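PDB 3DF8: possible HxlR family transcriptional factor from Thermoplasma volcanium, which probably binds DNA and regulates transcription through a winged helix-turn-helix of the HxlR type. Local coordinates for residues Gly54-Ser57 / Thr58-Ser61; Arg42-Phe45 / Asn46-Arg49. All coordinates share one frame; numbering follows the deposited sequence.

Contact 1: Gly54-Ser57 / Thr58-Ser61; sequences GISS and TILS
S56 is the N-cap of helix 57-69: its OG accepts from I59 N at 3.0 Å along a nearly straight N-H line (164°). The group gets there because OG stands between the backbone N and the carbonyl carbon (chi1 65°), turned toward the amide of I59. Two backbone bonds add to the cap, S56 O taking L60 N at 2.9 Å and, one step on, S57 O taking S61 N at 2.9 Å, and together the three tie the incoming loop to the helix. I59 CG1 packs against the hydroxyl, 3.2 Å from S56 OG. This is the entry to the second helix of the helix-turn-helix, the one that in relatives of this family usually serves as the recognition helix; helix 45-50 is the first. Below the cap, on the buried side, I55 and L60 meet at about a right angle. I55 sends CG1 out anti to its own N (chi1 -162°), which carries CD1 to 3.9 Å from L60 CB and 4.0 Å from L60 CD1. I32 of helix 29-36 touches both side chains, Y28 also packs on I55, and F45, I48 and R49 press on L60, so this face packs against helices 29-36 and 45-50. I59 reaches the edge of the cluster more loosely, its CG2 lying 4.2 Å from I55 CG1. The solvent side of the turn is far thinner: T58 and S61 are exposed, and T58 contributes little more than its CB near the capping hydroxyl. S57 stands apart from these two, pointing to helix 45-50, where its side chain touches F45 and its OG is hydrogen-bonded to R49 NH2.

Contact 2: Arg42-Phe45 / Asn46-Arg49; sequences RQNF and NDIR
N44 O accepts I48 N at 3.2 Å and F45 O accepts R49 N at 2.9 Å, so the chain passes from loop into the first turn of helix 45-50. N44 and D47 close this start with a capping box, on the first helix of the helix-turn-helix. N44 OD1 receives D47 N at 2.8 Å, nearly along the C=O axis; in return D47 OD2 takes N44 N at 2.9 Å, on its anti side and 35° out of the carboxylate plane. N44 holds its CG over the helix start with chi1 62°, and its amide lies close to parallel with the carboxylate. With an alanine at this position, D47 N would probably lose its capping acceptor, and the box would be reduced to the one bond from the backbone N to D47 OD2. Before the box, Q43 lays its CB 3.8 Å from D47 CB, while its amide NE2 is bonded to V35 O of helix 29-36. I48, buried among V35, L36, L60 and Y83, brings CG1 to 3.7 Å from Q43 OE1, the two side chains crossing at about a right angle. The R49 chain kinks at its third torsion and comes to the rim of the F45 ring, the guanidinium turned 78° from it: NH2 sits near the ring plane, 3.6 Å from F45 CE2.

How the contacts relate
Contacts 1 and 2 start the two consecutive helices of one helix-turn-helix, about 12 Å apart between centres and on the same side of the chain's centre. Both begin with a side-chain cap, but contact 1 uses a lone serine hydroxyl, whereas contact 2 pairs an amide with a carboxylate that answers back. Contact 1 is partly buried; contact 2 is a surface contact, more polar, with I48 as its buried residue. Both reach helix 29-36, contact 1 through I55 and L60 and contact 2 through I48, and contact 2 additionally touches strand 81-85. They meet directly where L60 CD2 packs 3.6 Å from R49 CB and 3.7 Å from F45 CZ, joining helices 45-50 and 57-69.

Contact 1: Gly54-Ser57 / Thr58-Ser61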
loop_
_atom_site.group_PDB
_atom_site.type_symbol
_atom_site.label_atom_id
_atom_site.label_comp_id
_atom_site.label_asym_id
_atom_site.label_seq_id
_atom_site.Cartn_x
_atom_site.Cartn_y
_atom_site.Cartn_z
ATOM N N GLY A 54 11.497 -14.709 4.066
ATOM C CA GLY A 54 10.510 -15.520 3.355
ATOM C C GLY A 54 10.198 -15.266 1.885
ATOM O O GLY A 54 9.504 -16.089 1.269
ATOM N N ILE A 55 10.668 -14.153 1.304
ATOM C CA ILE A 55 10.459 -13.927 -0.130
ATOM C C ILE A 55 11.247 -14.962 -0.971
ATOM O O ILE A 55 12.405 -15.235 -0.676
ATOM C CB ILE A 55 10.841 -12.460 -0.561
ATOM C CG1 ILE A 55 10.197 -12.121 -1.912
ATOM C CG2 ILE A 55 12.368 -12.245 -0.567
ATOM C CD1 ILE A 55 10.263 -10.628 -2.366
ATOM N N SER A 56 10.621 -15.537 -2.000
ATOM C CA SER A 56 11.331 -16.463 -2.900
ATOM C C SER A 56 12.110 -15.696 -3.967
ATOM O O SER A 56 11.800 -14.534 -4.266
ATOM C CB SER A 56 10.358 -17.419 -3.590
ATOM O OG SER A 56 9.505 -16.670 -4.441
ATOM N N SER A 57 13.140 -16.339 -4.520
ATOM C CA SER A 57 13.875 -15.731 -5.636
ATOM C C SER A 57 12.920 -15.440 -6.787
ATOM O O SER A 57 13.024 -14.404 -7.422
ATOM C CB SER A 57 14.994 -16.633 -6.135
ATOM O OG SER A 57 15.990 -16.761 -5.149
ATOM N N THR A 58 12.016 -16.378 -7.071
ATOM C CA THR A 58 11.073 -16.202 -8.180
ATOM C C THR A 58 10.214 -14.943 -7.996
ATOM O O THR A 58 10.086 -14.152 -8.920
ATOM C CB THR A 58 10.199 -17.458 -8.440
ATOM O OG1 THR A 58 11.027 -18.543 -8.905
ATOM C CG2 THR A 58 9.101 -17.162 -9.502
ATOM N N ILE A 59 9.603 -14.789 -6.826
ATOM C CA ILE A 59 8.746 -13.622 -6.576
ATOM C C ILE A 59 9.588 -12.349 -6.598
ATOM O O ILE A 59 9.177 -11.316 -7.160
ATOM C CB ILE A 59 7.936 -13.767 -5.238
ATOM C CG1 ILE A 59 6.992 -14.983 -5.340
ATOM C CG2 ILE A 59 7.240 -12.404 -4.835
ATOM C CD1 ILE A 59 5.994 -14.899 -6.453
ATOM N N LEU A 60 10.772 -12.395 -5.987
ATOM C CA LEU A 60 11.614 -11.195 -5.972
ATOM C C LEU A 60 11.979 -10.767 -7.387
ATOM O O LEU A 60 11.927 -9.575 -7.711
ATOM C CB LEU A 60 12.863 -11.359 -5.117
ATOM C CG LEU A 60 13.839 -10.160 -5.036
ATOM C CD1 LEU A 60 13.179 -8.887 -4.545
ATOM C CD2 LEU A 60 15.037 -10.509 -4.149
ATOM N N SER A 61 12.338 -11.728 -8.216
ATOM C CA SER A 61 12.747 -11.438 -9.598
ATOM C C SER A 61 11.550 -10.858 -10.387
ATOM O O SER A 61 11.703 -9.889 -11.151
ATOM C CB SER A 61 13.263 -12.729 -10.254
ATOM O OG SER A 61 13.610 -12.459 -11.597
#

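Contact 2: Arg42-Phe45 / Asn46-Arg49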
loop_
_atom_site.group_PDB
_atom_site.type_symbol
_atom_site.label_atom_id
_atom_site.label_comp_id
_atom_site.label_asym_id
_atom_site.label_seq_id
_atom_site.Cartn_x
_atom_site.Cartn_y
_atom_site.Cartn_z
ATOM N N ARG A 42 24.448 0.428 -3.369
ATOM C CA ARG A 42 23.586 -0.405 -4.204
ATOM C C ARG A 42 23.633 -1.844 -3.690
ATOM O O ARG A 42 24.701 -2.355 -3.357
ATOM C CB ARG A 42 24.053 -0.370 -5.662
ATOM C CG ARG A 42 23.970 1.002 -6.313
ATOM C CD ARG A 42 24.378 0.945 -7.781
ATOM N NE ARG A 42 23.375 0.187 -8.542
ATOM C CZ ARG A 42 22.388 0.742 -9.235
ATOM N NH1 ARG A 42 22.287 2.083 -9.277
ATOM N NH2 ARG A 42 21.506 -0.031 -9.883
ATOM N N GLN A 43 22.480 -2.508 -3.703
ATOM C CA GLN A 43 22.354 -3.888 -3.195
ATOM C C GLN A 43 22.277 -4.879 -4.328
ATOM O O GLN A 43 21.656 -4.588 -5.342
ATOM C CB GLN A 43 21.078 -3.985 -2.371
ATOM C CG GLN A 43 21.012 -2.835 -1.358
ATOM C CD GLN A 43 19.689 -2.774 -0.594
ATOM O OE1 GLN A 43 19.042 -3.796 -0.359
ATOM N NE2 GLN A 43 19.305 -1.580 -0.184
ATOM N N ASN A 44 22.863 -6.059 -4.126
ATOM C CA ASN A 44 22.708 -7.151 -5.083
ATOM C C ASN A 44 21.458 -7.934 -4.734
ATOM O O ASN A 44 20.775 -7.610 -3.740
ATOM C CB ASN A 44 23.972 -8.019 -5.144
ATOM C CG ASN A 44 24.308 -8.714 -3.819
ATOM O OD1 ASN A 44 23.438 -9.056 -3.015
ATOM N ND2 ASN A 44 25.594 -8.908 -3.586
ATOM N N PHE A 45 21.146 -8.953 -5.539
ATOM C CA PHE A 45 19.880 -9.662 -5.415
ATOM C C PHE A 45 19.792 -10.408 -4.104
ATOM O O PHE A 45 18.735 -10.377 -3.442
ATOM C CB PHE A 45 19.753 -10.598 -6.577
ATOM C CG PHE A 45 18.431 -11.263 -6.694
ATOM C CD1 PHE A 45 17.431 -10.723 -7.503
ATOM C CD2 PHE A 45 18.215 -12.505 -6.067
ATOM C CE1 PHE A 45 16.198 -11.388 -7.656
ATOM C CE2 PHE A 45 17.002 -13.192 -6.225
ATOM C CZ PHE A 45 15.993 -12.619 -7.014
ATOM N N ASN A 46 20.906 -11.012 -3.700
ATOM C CA ASN A 46 20.942 -11.722 -2.408
ATOM C C ASN A 46 20.736 -10.799 -1.225
ATOM O O ASN A 46 20.065 -11.172 -0.266
ATOM C CB ASN A 46 22.239 -12.509 -2.191
ATOM C CG ASN A 46 22.204 -13.314 -0.911
ATOM O OD1 ASN A 46 21.464 -14.288 -0.808
ATOM N ND2 ASN A 46 23.011 -12.922 0.075
ATOM N N ASP A 47 21.313 -9.595 -1.293
ATOM C CA ASP A 47 21.181 -8.572 -0.219
ATOM C C ASP A 47 19.689 -8.258 0.013
ATOM O O ASP A 47 19.205 -8.171 1.153
ATOM C CB ASP A 47 21.823 -7.223 -0.612
ATOM C CG ASP A 47 23.350 -7.230 -0.621
ATOM O OD1 ASP A 47 23.976 -8.010 0.168
ATOM O OD2 ASP A 47 23.918 -6.395 -1.410
ATOM N N ILE A 48 18.998 -8.034 -1.099
ATOM C CA ILE A 48 17.573 -7.688 -1.097
ATOM C C ILE A 48 16.755 -8.851 -0.548
ATOM O O ILE A 48 15.962 -8.681 0.379
ATOM C CB ILE A 48 17.069 -7.314 -2.499
ATOM C CG1 ILE A 48 17.802 -6.078 -3.014
ATOM C CG2 ILE A 48 15.589 -7.003 -2.474
ATOM C CD1 ILE A 48 17.728 -5.947 -4.591
ATOM N N ARG A 49 16.966 -10.042 -1.111
ATOM C CA ARG A 49 16.226 -11.236 -0.697
ATOM C C ARG A 49 16.413 -11.538 0.799
ATOM O O ARG A 49 15.440 -11.822 1.508
ATOM C CB ARG A 49 16.651 -12.430 -1.577
ATOM C CG ARG A 49 15.987 -13.781 -1.238
ATOM C CD ARG A 49 16.538 -14.941 -2.117
ATOM N NE ARG A 49 17.978 -15.116 -1.914
ATOM C CZ ARG A 49 18.859 -15.491 -2.845
ATOM N NH1 ARG A 49 20.136 -15.601 -2.516
ATOM N NH2 ARG A 49 18.488 -15.752 -4.101
#